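Local coordinates for sensor protein (Vibrio cholerae O1 biovar El Tor, PDB 3MXQ), which probably acts as a sensor histidine kinase that autophosphorylates a histidine with ATP, this piece being its PAS-type sensor domain, at residues A34-R39 / K65-L70. Sequence-based numbering, arbitrary orientation.
Sequences ALCIVR and KNILEL
Ile67, the first residue of the short helix 67-70, reaches across to Val38 and Cys36 on strand 34-39, and it makes the whole contact on the helix side. Its CB points at the strand, with the CA atoms of Val38 and Ile67 7.9 Å apart. From CB the longer branch leaves beside the backbone N, CG1 lying anti to the carbonyl carbon (chi1 -35°), and chi2 near 180° stretches it toward the sheet. CG1 is the first atom to meet Val38, 3.5 Å from Val38 CG1. At the tip, Ile67 CD1 lies over the Val38 side chain, 3.6 Å from Val38 CB and 4.1 Å from Val38 CG2, and the two side chains run at about a right angle to each other; Val38 CG1 and Ile67 CD1 are modelled implausibly close, so the exact fit here, neighbouring distances included, is doubtful. Cys36 SG, on the same strand-facing side, lies 4.2 Å from Ile67 CD1. Ile44 on the neighbouring strand 44-47 and Leu78 of helix 75-88 also touch Ile67, placing it between the sheet and the helices packed on it, as in other PAS domains. Just before it, Asn66 is the N-cap: its OD1 accepts from Leu68 N at 2.7 Å, the donor tilted 33° from the carbonyl plane, which fixes the start of the helix from which Ile67 projects. With no hydrogen bond or charge pair between the segments, this small buried patch of 96 Å² is held by shape and burial, which probably fix the position of Ile67 less strictly than a directional bond would.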
ATOM      1  N   ALA A  34      10.294   8.670  -3.633  1.00 28.14           N
ATOM      2  CA  ALA A  34      11.377   8.269  -4.504  1.00 27.87           C
ATOM      3  C   ALA A  34      12.256   7.289  -3.754  1.00 27.96           C
ATOM      4  O   ALA A  34      12.461   7.421  -2.547  1.00 27.97           O
ATOM      5  CB  ALA A  34      12.166   9.466  -4.924  1.00 27.50           C
ATOM      6  N   LEU A  35      12.763   6.295  -4.474  1.00 28.75           N
ATOM      7  CA  LEU A  35      13.571   5.244  -3.872  1.00 29.33           C
ATOM      8  C   LEU A  35      14.716   4.870  -4.776  1.00 29.94           C
ATOM      9  O   LEU A  35      14.528   4.660  -5.974  1.00 30.16           O
ATOM     10  CB  LEU A  35      12.736   4.001  -3.572  1.00 29.42           C
ATOM     11  CG  LEU A  35      13.591   2.857  -3.013  1.00 30.76           C
ATOM     12  CD1 LEU A  35      12.996   2.247  -1.734  1.00 32.45           C
ATOM     13  CD2 LEU A  35      13.873   1.793  -4.075  1.00 31.71           C
ATOM     14  N   CYS A  36      15.896   4.750  -4.180  1.00 30.87           N
ATOM     15  CA  CYS A  36      17.117   4.491  -4.918  1.00 32.20           C
ATOM     16  C   CYS A  36      18.063   3.619  -4.101  1.00 32.36           C
ATOM     17  O   CYS A  36      18.309   3.914  -2.940  1.00 32.63           O
ATOM     18  CB  CYS A  36      17.778   5.826  -5.197  1.00 32.43           C
ATOM     19  SG  CYS A  36      19.280   5.654  -6.101  1.00 36.75           S
ATOM     20  N   ILE A  37      18.589   2.548  -4.680  1.00 33.37           N
ATOM     21  CA  ILE A  37      19.607   1.775  -3.967  1.00 34.51           C
ATOM     22  C   ILE A  37      20.959   2.070  -4.593  1.00 35.57           C
ATOM     23  O   ILE A  37      21.107   2.037  -5.822  1.00 35.75           O
ATOM     24  CB  ILE A  37      19.401   0.216  -4.023  1.00 34.50           C
ATOM     25  CG1 ILE A  37      17.939  -0.208  -3.858  1.00 34.97           C
ATOM     26  CG2 ILE A  37      20.298  -0.496  -2.993  1.00 33.79           C
ATOM     27  CD1 ILE A  37      17.351   0.035  -2.490  1.00 36.94           C
ATOM     28  N   VAL A  38      21.955   2.322  -3.756  1.00 36.76           N
ATOM     29  CA  VAL A  38      23.293   2.537  -4.268  1.00 38.61           C
ATOM     30  C   VAL A  38      24.305   1.597  -3.660  1.00 40.35           C
ATOM     31  O   VAL A  38      24.214   1.233  -2.494  1.00 40.47           O
ATOM     32  CB  VAL A  38      23.737   3.997  -4.098  1.00 38.51           C
ATOM     33  CG1 VAL A  38      22.642   4.898  -4.599  1.00 38.04           C
ATOM     34  CG2 VAL A  38      24.045   4.319  -2.650  1.00 38.27           C
ATOM     35  N   ARG A  39      25.263   1.195  -4.477  1.00 42.87           N
ATOM     36  CA  ARG A  39      26.394   0.417  -4.028  1.00 45.49           C
ATOM     37  C   ARG A  39      27.212   1.318  -3.101  1.00 46.48           C
ATOM     38  O   ARG A  39      26.929   2.519  -3.000  1.00 47.03           O
ATOM     39  CB  ARG A  39      27.203   0.007  -5.247  1.00 45.82           C
ATOM     40  CG  ARG A  39      27.685  -1.419  -5.231  1.00 48.35           C
ATOM     41  CD  ARG A  39      27.985  -1.912  -6.646  1.00 52.36           C
ATOM     42  NE  ARG A  39      29.095  -1.209  -7.295  1.00 54.59           N
ATOM     43  CZ  ARG A  39      29.276  -1.141  -8.615  1.00 56.02           C
ATOM     44  NH1 ARG A  39      28.420  -1.718  -9.448  1.00 56.21           N
ATOM     45  NH2 ARG A  39      30.315  -0.483  -9.108  1.00 56.77           N
ATOM     46  N   LYS A  65      25.589   3.814 -12.790  1.00 54.56           N
ATOM     47  CA  LYS A  65      26.215   5.134 -12.782  1.00 52.10           C
ATOM     48  C   LYS A  65      26.262   5.697 -11.367  1.00 48.61           C
ATOM     49  O   LYS A  65      25.419   5.367 -10.532  1.00 48.82           O
ATOM     50  CB  LYS A  65      25.462   6.094 -13.699  1.00 52.64           C
ATOM     51  CG  LYS A  65      25.519   5.716 -15.163  1.00 54.44           C
ATOM     52  CD  LYS A  65      25.136   6.888 -16.047  1.00 56.18           C
ATOM     53  CE  LYS A  65      25.671   6.716 -17.459  1.00 57.46           C
ATOM     54  NZ  LYS A  65      25.083   5.519 -18.114  1.00 58.33           N
ATOM     55  N   ASN A  66      27.249   6.550 -11.114  1.00 43.96           N
ATOM     56  CA  ASN A  66      27.463   7.174  -9.813  1.00 38.72           C
ATOM     57  C   ASN A  66      26.459   8.313  -9.537  1.00 37.36           C
ATOM     58  O   ASN A  66      26.361   9.252 -10.327  1.00 37.09           O
ATOM     59  CB  ASN A  66      28.906   7.692  -9.765  1.00 37.21           C
ATOM     60  CG  ASN A  66      29.314   8.227  -8.401  1.00 32.79           C
ATOM     61  OD1 ASN A  66      28.489   8.685  -7.599  1.00 31.15           O
ATOM     62  ND2 ASN A  66      30.611   8.191  -8.140  1.00 30.49           N
ATOM     63  N   ILE A  67      25.733   8.237  -8.415  1.00 35.60           N
ATOM     64  CA  ILE A  67      24.751   9.276  -8.065  1.00 34.55           C
ATOM     65  C   ILE A  67      25.414  10.634  -7.967  1.00 36.56           C
ATOM     66  O   ILE A  67      24.841  11.648  -8.362  1.00 36.19           O
ATOM     67  CB  ILE A  67      24.099   9.058  -6.693  1.00 33.46           C
ATOM     68  CG1 ILE A  67      23.913   7.594  -6.404  1.00 32.80           C
ATOM     69  CG2 ILE A  67      22.712   9.696  -6.634  1.00 32.37           C
ATOM     70  CD1 ILE A  67      23.040   7.392  -5.195  1.00 34.96           C
ATOM     71  N   LEU A  68      26.619  10.635  -7.409  1.00 39.48           N
ATOM     72  CA  LEU A  68      27.366  11.854  -7.160  1.00 42.45           C
ATOM     73  C   LEU A  68      27.709  12.551  -8.463  1.00 44.29           C
ATOM     74  O   LEU A  68      27.761  13.773  -8.511  1.00 44.51           O
ATOM     75  CB  LEU A  68      28.614  11.564  -6.316  1.00 42.36           C
ATOM     76  CG  LEU A  68      28.348  10.903  -4.951  1.00 42.23           C
ATOM     77  CD1 LEU A  68      29.629  10.520  -4.263  1.00 41.95           C
ATOM     78  CD2 LEU A  68      27.529  11.787  -4.028  1.00 41.54           C
ATOM     79  N   GLU A  69      27.907  11.777  -9.525  1.00 46.04           N
ATOM     80  CA  GLU A  69      28.135  12.357 -10.851  1.00 47.80           C
ATOM     81  C   GLU A  69      26.837  12.802 -11.535  1.00 47.80           C
ATOM     82  O   GLU A  69      26.834  13.785 -12.279  1.00 48.00           O
ATOM     83  CB  GLU A  69      28.922  11.397 -11.745  1.00 48.31           C
ATOM     84  CG  GLU A  69      30.338  11.117 -11.234  1.00 50.71           C
ATOM     85  CD  GLU A  69      31.054  10.007 -11.998  1.00 53.79           C
ATOM     86  OE1 GLU A  69      30.378   9.116 -12.565  1.00 54.64           O
ATOM     87  OE2 GLU A  69      32.306  10.023 -12.021  1.00 54.91           O
ATOM     88  N   LEU A  70      25.741  12.090 -11.271  1.00 47.58           N
ATOM     89  CA  LEU A  70      24.459  12.374 -11.913  1.00 46.90           C
ATOM     90  C   LEU A  70      23.766  13.585 -11.327  1.00 46.43           C
ATOM     91  O   LEU A  70      22.970  14.230 -11.997  1.00 46.42           O
ATOM     92  CB  LEU A  70      23.535  11.159 -11.864  1.00 46.86           C
ATOM     93  CG  LEU A  70      23.813  10.048 -12.885  1.00 46.91           C
ATOM     94  CD1 LEU A  70      23.020   8.795 -12.579  1.00 46.20           C
ATOM     95  CD2 LEU A  70      23.536  10.509 -14.318  1.00 47.29           C
TER